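Local atomic coordinates of tumor necrosis factor ligand superfamily member 9 (Mus musculus, PDB entry 6MKB), a protein that serves as a cytokine of the tumor necrosis factor family that binds the receptor TNFRSF9 (4-1BB) and induces proliferation of activated T cells. Residues B[21-26]-B[132-137]; B[58-64]-B[119-125]; B[64-70]-B[112-118]; B[81-87]-B[99-105]. All blocks are in the same frame, centred on the assembly; numbering follows the deposited sequence.

All four contacts are antiparallel strand pairings in the extracellular TNF-homology domain. Interactions 2 and 3 hold the same two strands, 58-70 and 115-125, share Leu64 and both touch the second subunit. Interaction 4 is a hairpin whose strand 80-90 hydrogen-bonds to strand 129-140, the strand used by interaction 1. Each contact is only partly buried, with a leucine- and valine-rich side facing the interior: Leu64 meets Val133, Leu21 meets Leu68, and Val115 packs on Val103. Outward chemistry differs with place. Interaction 2 offers aromatic rings to the partner subunit, interaction 3 has acids and a sodium ion, and interactions 1 and 4 share the glycan of Asn23.

Interaction 1 of 4, residues B[21-26]-B[132-137]; sequences LCNTTL and SVGLRA. With NAG (2-acetamido-2-deoxy-beta-D-glucopyranose), chain F.
Two donors grip the carbonyl oxygen of Leu135. Thr24 N reaches it across the contact, in the carbonyl plane, with 3.2 Å between Thr24 N and Leu135 O. Arg136 NE, from the same strand as the carbonyl, lies 2.8 Å from Leu135 O but 57° out of that plane. To get there the Arg136 chain bends at chi2 and chi3, bringing one guanidinium face under Asn23 CB and an edge toward Thr24 O. The return bond, Leu135 N to Thr24 O at 2.8 Å, completes the hydrogen-bonded pair.

Asn23 binds at both ends of its amide. Its ND2 carries the first N-acetylglucosamine, while OD1 accepts Ala137 N at 2.9 Å, almost head-on to the C=O. The sugar's N2 in turn donates to Ala137 O, so sugar and asparagine together engage both backbone polar atoms of Ala137. At the other end a water bridges Leu26 O and Val133 N. On the inner side, Leu135 CD2 meets Leu21 CD2 at 3.8 Å, the two side chains at about a right angle, and Leu26 CD2 rests on Leu135 CB. This is antiparallel strand pairing of the TNF jelly roll, here leading straight into an N-glycosylation site.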
# COMPACT_ATOMS: atom_id res chain seq x y z
N LEU B 21 0.01 22.48 1.63
CA LEU B 21 -0.69 21.74 0.60
C LEU B 21 -1.35 22.67 -0.42
O LEU B 21 -1.80 23.76 -0.10
CB LEU B 21 -1.73 20.78 1.19
CG LEU B 21 -1.24 19.71 2.17
CD1 LEU B 21 -2.39 18.84 2.63
CD2 LEU B 21 -0.08 18.86 1.59
N CYS B 22 -1.36 22.22 -1.66
CA CYS B 22 -1.95 22.90 -2.80
C CYS B 22 -2.16 21.88 -3.92
O CYS B 22 -1.63 20.76 -3.86
CB CYS B 22 -1.08 24.07 -3.24
SG CYS B 22 0.59 23.59 -3.77
N ASN B 23 -2.91 22.29 -4.95
CA ASN B 23 -3.18 21.46 -6.12
C ASN B 23 -2.05 21.69 -7.11
O ASN B 23 -1.93 22.79 -7.66
CB ASN B 23 -4.58 21.76 -6.70
CG ASN B 23 -5.72 21.44 -5.75
OD1 ASN B 23 -5.58 20.67 -4.79
ND2 ASN B 23 -6.86 22.02 -6.00
N THR B 24 -1.16 20.68 -7.27
CA THR B 24 0.05 20.74 -8.10
C THR B 24 0.55 19.33 -8.49
O THR B 24 0.16 18.33 -7.88
CB THR B 24 1.18 21.49 -7.32
OG1 THR B 24 2.30 21.74 -8.17
CG2 THR B 24 1.66 20.72 -6.06
N THR B 25 1.48 19.25 -9.45
CA THR B 25 2.11 17.98 -9.79
C THR B 25 3.35 17.88 -8.91
O THR B 25 4.14 18.84 -8.83
CB THR B 25 2.38 17.88 -11.28
OG1 THR B 25 1.11 17.81 -11.93
CG2 THR B 25 3.20 16.65 -11.63
N LEU B 26 3.49 16.77 -8.20
CA LEU B 26 4.61 16.60 -7.30
C LEU B 26 5.93 16.39 -8.05
O LEU B 26 5.98 15.74 -9.11
CB LEU B 26 4.36 15.43 -6.34
CG LEU B 26 3.35 15.65 -5.23
CD1 LEU B 26 3.19 14.40 -4.44
CD2 LEU B 26 3.73 16.81 -4.31
N SER B 132 2.82 10.55 -13.76
CA SER B 132 3.11 11.67 -12.87
C SER B 132 2.11 11.58 -11.70
O SER B 132 1.14 10.82 -11.78
CB SER B 132 3.05 13.01 -13.61
OG SER B 132 1.74 13.41 -13.97
N VAL B 133 2.35 12.31 -10.61
CA VAL B 133 1.47 12.27 -9.45
C VAL B 133 1.07 13.68 -9.05
O VAL B 133 1.93 14.54 -8.80
CB VAL B 133 2.13 11.51 -8.25
CG1 VAL B 133 1.20 11.45 -7.03
CG2 VAL B 133 2.58 10.11 -8.67
N GLY B 134 -0.22 13.91 -8.98
CA GLY B 134 -0.77 15.18 -8.55
C GLY B 134 -1.21 15.17 -7.11
O GLY B 134 -1.84 14.21 -6.64
N LEU B 135 -0.84 16.21 -6.38
CA LEU B 135 -1.31 16.41 -5.03
C LEU B 135 -2.65 17.20 -5.14
O LEU B 135 -2.70 18.20 -5.85
CB LEU B 135 -0.25 17.16 -4.20
CG LEU B 135 -0.68 17.65 -2.78
CD1 LEU B 135 -0.91 16.47 -1.82
CD2 LEU B 135 0.32 18.64 -2.23
N ARG B 136 -3.73 16.70 -4.52
CA ARG B 136 -5.04 17.37 -4.49
C ARG B 136 -5.48 17.53 -3.04
O ARG B 136 -5.24 16.64 -2.22
CB ARG B 136 -6.13 16.61 -5.29
CG ARG B 136 -5.99 16.61 -6.82
CD ARG B 136 -5.65 17.98 -7.38
NE ARG B 136 -4.35 17.91 -8.04
CZ ARG B 136 -4.14 18.12 -9.33
NH1 ARG B 136 -5.14 18.49 -10.12
NH2 ARG B 136 -2.92 18.03 -9.84
N ALA B 137 -6.12 18.67 -2.70
CA ALA B 137 -6.59 18.91 -1.34
C ALA B 137 -7.68 19.99 -1.28
O ALA B 137 -7.58 21.01 -1.95
CB ALA B 137 -5.43 19.29 -0.43
C1 NAG F . -8.03 21.83 -5.20
C2 NAG F . -8.54 23.15 -4.63
C3 NAG F . -9.85 22.90 -3.88
C4 NAG F . -10.88 22.11 -4.70
C5 NAG F . -10.24 20.87 -5.32
C6 NAG F . -11.17 20.15 -6.29
C7 NAG F . -6.94 24.77 -3.64
C8 NAG F . -5.71 24.78 -2.78
N2 NAG F . -7.58 23.61 -3.65
O3 NAG F . -10.40 24.15 -3.44
O4 NAG F . -11.97 21.72 -3.87
O5 NAG F . -9.03 21.22 -6.02
O6 NAG F . -10.65 18.83 -6.46
O7 NAG F . -7.28 25.77 -4.24
O HOH W 1 4.95 13.60 -10.46

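Interaction 2 of 4, residues B[58-64]-B[119-125]; sequences GLYYVFL and WSQLLLL
Strands 58-64 and 119-125 form an antiparallel ladder of the TNF jelly roll, corresponding to the C and F strands of its inner sheet. Gly58, Tyr60, Val62 and Leu64 are hydrogen-bonded in both directions to Leu125, Leu123, Gln121 and Trp119, and the short segments run at 150° to each other. A typical rung is Tyr60 N to Leu123 O, 2.9 Å and nearly straight.

The side of the ladder that carries Tyr60, Val62 and Leu64 is largely apolar. Leu64 and the Trp119 indole lie side by side and point the same way, with Leu64 CD1 near the rim of the six-membered ring, 3.7 Å from Trp119 CE3. Val62 CG2 meets Leu123 CD1 at 3.7 Å, these side chains crossing at about a right angle. Tyr60 is met obliquely by Leu125, the nearest atoms being Tyr60 CD1 and Leu125 CD1, and its hydroxyl bonds to Ser56 O.

On the other side, Tyr61 points CG away from its backbone N (chi1 177°), which brings the end of the ring beside Ser120; Ser120 OG makes a weak hydrogen bond of 3.2 Å to Tyr61 OH. Leu122 CD2 approaches the edge of the Tyr61 ring, 3.8 Å from Tyr61 CB.

Tyr61 and Phe63 meet Phe63 and Tyr61 of the second subunit, so the part of this side around them belongs to the dimer interface. Strand 149-166 flanks strand 58-70 in the sheet, its Phe162 stacked on Tyr61, while Leu87 of strand 80-90 packs against Val62, Trp119 and Leu123 from the opposing layer.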
# COMPACT_ATOMS: atom_id res chain seq x y z
N GLY B 58 3.84 -4.24 -20.08
CA GLY B 58 3.50 -5.34 -19.20
C GLY B 58 2.58 -4.95 -18.06
O GLY B 58 2.05 -3.83 -18.03
N LEU B 59 2.40 -5.88 -17.13
CA LEU B 59 1.59 -5.70 -15.93
C LEU B 59 2.50 -5.19 -14.82
O LEU B 59 3.44 -5.88 -14.41
CB LEU B 59 0.88 -7.01 -15.55
CG LEU B 59 -0.15 -6.93 -14.41
CD1 LEU B 59 -1.40 -6.13 -14.84
CD2 LEU B 59 -0.52 -8.33 -13.94
N TYR B 60 2.26 -3.95 -14.37
CA TYR B 60 3.05 -3.33 -13.33
C TYR B 60 2.25 -3.17 -12.06
O TYR B 60 1.07 -2.83 -12.11
CB TYR B 60 3.56 -1.92 -13.77
CG TYR B 60 4.68 -1.93 -14.78
CD1 TYR B 60 4.42 -2.11 -16.14
CD2 TYR B 60 6.00 -1.71 -14.39
CE1 TYR B 60 5.45 -2.12 -17.08
CE2 TYR B 60 7.04 -1.71 -15.33
CZ TYR B 60 6.76 -1.93 -16.67
OH TYR B 60 7.78 -1.93 -17.60
N TYR B 61 2.91 -3.40 -10.92
CA TYR B 61 2.33 -3.13 -9.62
C TYR B 61 2.72 -1.69 -9.33
O TYR B 61 3.91 -1.41 -9.19
CB TYR B 61 2.88 -4.12 -8.59
CG TYR B 61 2.41 -3.90 -7.17
CD1 TYR B 61 2.97 -2.89 -6.38
CD2 TYR B 61 1.53 -4.78 -6.56
CE1 TYR B 61 2.59 -2.72 -5.05
CE2 TYR B 61 1.17 -4.64 -5.23
CZ TYR B 61 1.67 -3.59 -4.48
OH TYR B 61 1.30 -3.44 -3.16
N VAL B 62 1.76 -0.76 -9.37
CA VAL B 62 2.04 0.65 -9.14
C VAL B 62 1.62 0.98 -7.73
O VAL B 62 0.57 0.50 -7.28
CB VAL B 62 1.36 1.56 -10.20
CG1 VAL B 62 1.92 2.98 -10.13
CG2 VAL B 62 1.53 0.99 -11.60
N PHE B 63 2.45 1.73 -7.00
CA PHE B 63 2.17 2.07 -5.61
C PHE B 63 2.41 3.54 -5.33
O PHE B 63 3.25 4.19 -5.96
CB PHE B 63 2.98 1.19 -4.63
CG PHE B 63 4.48 1.30 -4.72
CD1 PHE B 63 5.17 2.27 -3.97
CD2 PHE B 63 5.22 0.43 -5.51
CE1 PHE B 63 6.56 2.39 -4.07
CE2 PHE B 63 6.62 0.54 -5.58
CZ PHE B 63 7.28 1.51 -4.86
N LEU B 64 1.63 4.05 -4.37
CA LEU B 64 1.64 5.39 -3.80
C LEU B 64 1.60 5.28 -2.31
O LEU B 64 0.82 4.48 -1.78
CB LEU B 64 0.45 6.23 -4.27
CG LEU B 64 0.35 6.59 -5.75
CD1 LEU B 64 -1.06 7.17 -6.08
CD2 LEU B 64 1.44 7.59 -6.15
N TRP B 119 -1.36 2.92 -1.11
CA TRP B 119 -2.27 2.56 -2.19
C TRP B 119 -1.52 1.74 -3.23
O TRP B 119 -0.33 1.97 -3.46
CB TRP B 119 -2.84 3.85 -2.82
CG TRP B 119 -3.66 3.69 -4.07
CD1 TRP B 119 -5.02 3.70 -4.17
CD2 TRP B 119 -3.17 3.62 -5.43
NE1 TRP B 119 -5.41 3.64 -5.49
CE2 TRP B 119 -4.29 3.60 -6.28
CE3 TRP B 119 -1.88 3.60 -6.00
CZ2 TRP B 119 -4.18 3.52 -7.66
CZ3 TRP B 119 -1.76 3.53 -7.38
CH2 TRP B 119 -2.89 3.49 -8.20
N SER B 120 -2.22 0.81 -3.89
CA SER B 120 -1.59 0.05 -4.98
C SER B 120 -2.63 -0.41 -5.97
O SER B 120 -3.80 -0.56 -5.64
CB SER B 120 -0.78 -1.15 -4.47
OG SER B 120 -1.58 -2.10 -3.79
N GLN B 121 -2.18 -0.62 -7.22
CA GLN B 121 -2.99 -1.15 -8.29
C GLN B 121 -2.11 -1.85 -9.31
O GLN B 121 -1.04 -1.34 -9.65
CB GLN B 121 -3.82 -0.04 -8.96
CG GLN B 121 -5.10 -0.58 -9.59
CD GLN B 121 -6.30 0.08 -8.96
OE1 GLN B 121 -6.70 -0.25 -7.83
NE2 GLN B 121 -6.87 1.04 -9.65
N LEU B 122 -2.59 -3.00 -9.82
CA LEU B 122 -1.92 -3.72 -10.88
C LEU B 122 -2.46 -3.13 -12.18
O LEU B 122 -3.67 -3.14 -12.40
CB LEU B 122 -2.16 -5.23 -10.76
CG LEU B 122 -1.33 -5.97 -9.69
CD1 LEU B 122 -2.01 -7.28 -9.30
CD2 LEU B 122 0.11 -6.23 -10.18
N LEU B 123 -1.58 -2.53 -12.99
CA LEU B 123 -1.99 -1.85 -14.23
C LEU B 123 -1.23 -2.34 -15.46
O LEU B 123 -0.02 -2.57 -15.41
CB LEU B 123 -1.75 -0.32 -14.09
CG LEU B 123 -2.56 0.44 -13.02
CD1 LEU B 123 -1.91 1.77 -12.71
CD2 LEU B 123 -3.98 0.67 -13.45
N LEU B 124 -1.96 -2.43 -16.58
CA LEU B 124 -1.36 -2.75 -17.87
C LEU B 124 -0.79 -1.47 -18.46
O LEU B 124 -1.53 -0.52 -18.73
CB LEU B 124 -2.35 -3.40 -18.85
CG LEU B 124 -2.74 -4.85 -18.61
CD1 LEU B 124 -3.87 -5.22 -19.53
CD2 LEU B 124 -1.55 -5.80 -18.79
N LEU B 125 0.54 -1.41 -18.56
CA LEU B 125 1.23 -0.25 -19.10
C LEU B 125 1.87 -0.59 -20.45
O LEU B 125 2.22 -1.75 -20.72
CB LEU B 125 2.29 0.29 -18.12
CG LEU B 125 1.80 0.72 -16.71
CD1 LEU B 125 2.95 1.27 -15.88
CD2 LEU B 125 0.67 1.76 -16.77

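Interaction 3 of 4, residues B[64-70]-B[112-118]; sequences LELKLSP and NKLVDRS. With NA (sodium ion), chain O; SO4 (sulfate ion), chain N.
With chi1 of -174° at Glu65 and 176° at Asp116, both acids hold CG opposite the backbone N, and the extended Glu65 chain then swings its carboxylate across to Asp116. Here, in the continuation of the antiparallel C-F ladder of the TNF jelly roll, Glu65 OE1 lies 2.7 Å from Asp116 OD1, and the carboxylate planes are nearly coplanar, 14° apart. So close an approach suggests that one acid may be protonated. Lys67 runs alongside Asp116, pointing the same way, but its NZ stays 4.5 Å from Asp116 OD2, beyond a salt bridge.

Backbone bonds pair Leu66 with Arg117 and Leu68 with Val115, as in Leu68 N to Val115 O at 2.8 Å. On this inner side Leu68 CB touches Val115 CB at 4.0 Å, and Leu66 packs on Leu85 and Val103 of the hairpin strands. Toward the second subunit, Ser118 meets its own counterpart and Glu65 packs on Ser120 of that chain. Leu114 CD1 leans over Leu68 O, 3.3 Å away, and also touches Ser69. Beyond it a sodium ion is held by Asn155 O, by Lys67 O and, at 2.7 Å from the ion, by Ser69 OG.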
# COMPACT_ATOMS: atom_id res chain seq x y z
N LEU B 64 1.63 4.05 -4.37
CA LEU B 64 1.64 5.39 -3.80
C LEU B 64 1.60 5.28 -2.31
O LEU B 64 0.82 4.48 -1.78
CB LEU B 64 0.45 6.23 -4.27
CG LEU B 64 0.35 6.59 -5.75
CD1 LEU B 64 -1.06 7.17 -6.08
CD2 LEU B 64 1.44 7.59 -6.15
N GLU B 65 2.42 6.08 -1.62
CA GLU B 65 2.39 6.14 -0.17
C GLU B 65 2.45 7.60 0.27
O GLU B 65 3.45 8.26 0.06
CB GLU B 65 3.52 5.33 0.44
CG GLU B 65 3.40 5.29 1.96
CD GLU B 65 4.29 4.28 2.65
OE1 GLU B 65 4.25 4.24 3.90
OE2 GLU B 65 5.02 3.54 1.95
N LEU B 66 1.32 8.10 0.80
CA LEU B 66 1.18 9.45 1.28
C LEU B 66 1.55 9.53 2.74
O LEU B 66 1.01 8.77 3.55
CB LEU B 66 -0.26 9.96 1.09
CG LEU B 66 -0.59 11.39 1.59
CD1 LEU B 66 0.25 12.45 0.85
CD2 LEU B 66 -2.07 11.70 1.41
N LYS B 67 2.48 10.43 3.05
CA LYS B 67 2.89 10.69 4.43
C LYS B 67 2.64 12.17 4.69
O LYS B 67 3.38 13.02 4.19
CB LYS B 67 4.33 10.25 4.71
CG LYS B 67 4.50 8.73 4.64
CD LYS B 67 5.81 8.33 5.28
CE LYS B 67 6.10 6.86 5.08
NZ LYS B 67 7.47 6.53 5.54
N LEU B 68 1.51 12.48 5.35
CA LEU B 68 1.11 13.84 5.70
C LEU B 68 1.59 14.17 7.06
O LEU B 68 1.15 13.54 8.03
CB LEU B 68 -0.43 13.99 5.70
CG LEU B 68 -1.18 14.31 4.46
CD1 LEU B 68 -2.61 14.58 4.84
CD2 LEU B 68 -0.59 15.51 3.75
N SER B 69 2.45 15.16 7.17
CA SER B 69 3.00 15.60 8.45
C SER B 69 2.27 16.84 8.95
O SER B 69 2.20 17.83 8.20
CB SER B 69 4.49 15.87 8.32
OG SER B 69 5.19 14.68 8.04
N PRO B 70 1.77 16.84 10.21
CA PRO B 70 1.12 18.05 10.75
C PRO B 70 2.14 19.12 11.04
O PRO B 70 3.26 18.79 11.45
CB PRO B 70 0.43 17.56 12.02
CG PRO B 70 1.20 16.37 12.45
CD PRO B 70 1.79 15.74 11.21
N ASN B 112 -3.87 15.36 15.59
CA ASN B 112 -2.68 16.19 15.35
C ASN B 112 -1.50 15.23 15.23
O ASN B 112 -0.60 15.23 16.06
CB ASN B 112 -2.50 17.17 16.52
CG ASN B 112 -1.51 18.29 16.31
OD1 ASN B 112 -1.51 19.25 17.09
ND2 ASN B 112 -0.63 18.20 15.31
N LYS B 113 -1.54 14.36 14.25
CA LYS B 113 -0.60 13.27 14.15
C LYS B 113 -0.30 12.98 12.67
O LYS B 113 -1.07 13.39 11.80
CB LYS B 113 -1.25 12.06 14.86
CG LYS B 113 -0.32 10.93 15.28
CD LYS B 113 -1.05 9.58 15.30
CE LYS B 113 -1.70 9.24 16.62
NZ LYS B 113 -2.68 8.12 16.49
N LEU B 114 0.84 12.33 12.38
CA LEU B 114 1.26 11.95 11.03
C LEU B 114 0.25 10.99 10.44
O LEU B 114 -0.25 10.10 11.14
CB LEU B 114 2.69 11.30 11.04
CG LEU B 114 3.16 10.54 9.76
CD1 LEU B 114 3.60 11.49 8.63
CD2 LEU B 114 4.26 9.51 10.10
N VAL B 115 -0.10 11.21 9.18
CA VAL B 115 -1.03 10.35 8.47
C VAL B 115 -0.19 9.58 7.44
O VAL B 115 0.45 10.20 6.60
CB VAL B 115 -2.22 11.13 7.82
CG1 VAL B 115 -3.06 10.22 6.96
CG2 VAL B 115 -3.10 11.81 8.88
N ASP B 116 -0.16 8.26 7.56
CA ASP B 116 0.64 7.43 6.66
C ASP B 116 -0.27 6.41 6.00
O ASP B 116 -0.60 5.41 6.60
CB ASP B 116 1.83 6.78 7.41
CG ASP B 116 2.69 5.81 6.61
OD1 ASP B 116 2.48 5.70 5.38
OD2 ASP B 116 3.57 5.16 7.21
N ARG B 117 -0.65 6.67 4.74
CA ARG B 117 -1.53 5.81 3.94
C ARG B 117 -0.83 5.31 2.67
O ARG B 117 -0.12 6.08 2.03
CB ARG B 117 -2.82 6.55 3.54
CG ARG B 117 -3.64 7.02 4.70
CD ARG B 117 -4.64 6.00 5.22
NE ARG B 117 -5.80 6.70 5.79
CZ ARG B 117 -5.91 7.08 7.07
NH1 ARG B 117 -4.95 6.78 7.94
NH2 ARG B 117 -7.00 7.72 7.48
N SER B 118 -1.06 4.05 2.32
CA SER B 118 -0.53 3.42 1.12
C SER B 118 -1.67 3.04 0.18
O SER B 118 -2.80 2.87 0.63
CB SER B 118 0.30 2.19 1.47
OG SER B 118 1.39 2.54 2.30
NA NA O . 5.58 14.14 5.43
S SO4 N . -4.55 15.41 19.39
O1 SO4 N . -3.96 14.61 18.28
O2 SO4 N . -4.85 16.79 18.94
O3 SO4 N . -3.61 15.47 20.53
O4 SO4 N . -5.81 14.75 19.81

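Interaction 4 of 4, residues B[81-87]-B[99-105]; sequences GWVSLVL and LALTVEL. With NAG (2-acetamido-2-deoxy-beta-D-glucopyranose), chain C.
Backbone hydrogen bonds between 81-87 and 99-105 run the length of this beta hairpin. Gly81, Val83 and Leu85 pair in both directions with Leu105, Val103 and Leu101, for example Val103 N to Val83 O at 2.7 Å, and Leu87 N closes the series on Leu99 O at 3.0 Å. The strands are nearly exactly antiparallel, at 175°. At Gly81 the chain turns a corner; its backbone angles would jam a side chain against the preceding carbonyl.

Polar side-chain contacts lie on the face with Trp82, Ser84 and Thr102. Thr102 OG1 donates to Ser84 OG at 2.7 Å, directly across a non-hydrogen-bonded pair. Trp82 CG sits between its backbone N and carbonyl carbon (chi1 54°), and the indole leads away from the partner strand toward the glycan. There Trp82 NE1 bonds to O7 of the second N-acetylglucosamine of the Asn23 chain at 2.9 Å, the oxygen lying at the ring edge near its plane.

Apolar contacts fill the opposite face. Leu85 CB stands 4.2 Å from Leu101 CB, and Leu87 and Leu99 lie side by side, Leu87 CD2 to Leu99 CD2 4.0 Å. Val83, Leu85 and Leu87 pack further on Leu68, Leu66 and Val62 of strand 58-70. On the face of Ser84 and Thr102, Val86 CG2 also touches Ala100 CB at 4.0 Å.

The hairpin is thus amphipathic: its leucines, with Val83 and Val103, face the interior of the sandwich, while its other face joins Ser84 and Thr102 through their hydroxyls and gives the glycan, tethered at Asn23, a non-covalent hold through the indole N-H.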
# COMPACT_ATOMS: atom_id res chain seq x y z
N GLY B 81 -11.74 18.06 5.66
CA GLY B 81 -11.82 17.94 4.21
C GLY B 81 -11.16 16.66 3.74
O GLY B 81 -11.44 15.58 4.27
N TRP B 82 -10.27 16.77 2.74
CA TRP B 82 -9.60 15.60 2.17
C TRP B 82 -8.30 15.95 1.48
O TRP B 82 -8.11 17.07 1.02
CB TRP B 82 -10.54 14.86 1.18
CG TRP B 82 -11.09 15.74 0.10
CD1 TRP B 82 -12.30 16.38 0.11
CD2 TRP B 82 -10.47 16.06 -1.15
NE1 TRP B 82 -12.46 17.09 -1.06
CE2 TRP B 82 -11.36 16.91 -1.86
CE3 TRP B 82 -9.24 15.71 -1.75
CZ2 TRP B 82 -11.04 17.44 -3.12
CZ3 TRP B 82 -8.95 16.22 -3.01
CH2 TRP B 82 -9.84 17.08 -3.67
N VAL B 83 -7.39 14.98 1.42
CA VAL B 83 -6.10 15.10 0.74
C VAL B 83 -5.94 13.86 -0.14
O VAL B 83 -6.19 12.74 0.30
CB VAL B 83 -4.89 15.31 1.68
CG1 VAL B 83 -3.61 15.57 0.88
CG2 VAL B 83 -5.15 16.45 2.66
N SER B 84 -5.53 14.07 -1.39
CA SER B 84 -5.39 13.05 -2.40
C SER B 84 -4.04 13.06 -3.10
O SER B 84 -3.47 14.13 -3.34
CB SER B 84 -6.45 13.27 -3.46
OG SER B 84 -7.40 12.23 -3.47
N LEU B 85 -3.56 11.86 -3.49
CA LEU B 85 -2.43 11.60 -4.39
C LEU B 85 -3.08 10.98 -5.62
O LEU B 85 -3.68 9.91 -5.51
CB LEU B 85 -1.36 10.68 -3.80
CG LEU B 85 -0.43 11.22 -2.70
CD1 LEU B 85 0.69 10.24 -2.48
CD2 LEU B 85 0.15 12.61 -3.04
N VAL B 86 -3.08 11.72 -6.74
CA VAL B 86 -3.75 11.27 -7.96
C VAL B 86 -2.72 10.82 -8.97
O VAL B 86 -1.88 11.61 -9.38
CB VAL B 86 -4.67 12.40 -8.53
CG1 VAL B 86 -5.40 11.93 -9.79
CG2 VAL B 86 -5.68 12.90 -7.49
N LEU B 87 -2.78 9.53 -9.39
CA LEU B 87 -1.88 8.97 -10.39
C LEU B 87 -2.33 9.44 -11.75
O LEU B 87 -3.43 9.13 -12.14
CB LEU B 87 -1.82 7.42 -10.33
CG LEU B 87 -0.83 6.74 -11.33
CD1 LEU B 87 0.62 7.05 -11.01
CD2 LEU B 87 -1.04 5.25 -11.36
N LEU B 99 -7.96 6.97 -10.25
CA LEU B 99 -6.74 6.24 -9.81
C LEU B 99 -6.09 7.16 -8.77
O LEU B 99 -5.34 8.08 -9.13
CB LEU B 99 -5.80 5.96 -11.01
CG LEU B 99 -5.56 4.51 -11.46
CD1 LEU B 99 -6.84 3.77 -11.72
CD2 LEU B 99 -4.77 4.50 -12.74
N ALA B 100 -6.51 7.04 -7.50
CA ALA B 100 -6.06 7.96 -6.45
C ALA B 100 -6.09 7.38 -5.05
O ALA B 100 -6.91 6.52 -4.72
CB ALA B 100 -6.92 9.23 -6.47
N LEU B 101 -5.22 7.93 -4.19
CA LEU B 101 -5.09 7.62 -2.78
C LEU B 101 -5.67 8.82 -2.06
O LEU B 101 -5.09 9.90 -2.14
CB LEU B 101 -3.60 7.37 -2.43
CG LEU B 101 -3.17 7.27 -0.93
CD1 LEU B 101 -4.05 6.30 -0.15
CD2 LEU B 101 -1.75 6.81 -0.81
N THR B 102 -6.84 8.66 -1.42
CA THR B 102 -7.50 9.76 -0.73
C THR B 102 -7.54 9.51 0.79
O THR B 102 -7.74 8.38 1.24
CB THR B 102 -8.90 10.00 -1.31
OG1 THR B 102 -8.78 10.09 -2.72
CG2 THR B 102 -9.56 11.27 -0.79
N VAL B 103 -7.30 10.57 1.56
CA VAL B 103 -7.36 10.63 3.02
C VAL B 103 -8.46 11.63 3.38
O VAL B 103 -8.38 12.80 3.01
CB VAL B 103 -6.02 10.99 3.67
CG1 VAL B 103 -6.15 11.11 5.19
CG2 VAL B 103 -4.94 9.98 3.29
N GLU B 104 -9.49 11.16 4.06
CA GLU B 104 -10.61 12.01 4.48
C GLU B 104 -10.35 12.48 5.89
O GLU B 104 -10.00 11.68 6.77
CB GLU B 104 -11.94 11.26 4.36
CG GLU B 104 -12.66 11.55 3.05
CD GLU B 104 -13.62 10.51 2.52
OE1 GLU B 104 -14.44 9.99 3.31
OE2 GLU B 104 -13.55 10.23 1.31
N LEU B 105 -10.47 13.80 6.12
CA LEU B 105 -10.27 14.36 7.45
C LEU B 105 -11.62 14.80 8.02
O LEU B 105 -12.22 15.69 7.46
CB LEU B 105 -9.26 15.52 7.41
CG LEU B 105 -7.82 15.21 6.97
CD1 LEU B 105 -7.03 16.48 6.65
CD2 LEU B 105 -7.08 14.43 8.03
C1 NAG C . -13.21 22.39 -4.03
C2 NAG C . -14.30 21.48 -3.44
C3 NAG C . -15.64 22.21 -3.31
C4 NAG C . -15.50 23.56 -2.59
C5 NAG C . -14.39 24.40 -3.24
C6 NAG C . -14.09 25.66 -2.43
C7 NAG C . -14.32 19.03 -3.76
C8 NAG C . -14.39 17.95 -4.79
N2 NAG C . -14.41 20.27 -4.24
O3 NAG C . -16.58 21.40 -2.60
O4 NAG C . -16.77 24.24 -2.63
O5 NAG C . -13.18 23.65 -3.35
O6 NAG C . -12.85 26.22 -2.87
O7 NAG C . -14.21 18.77 -2.57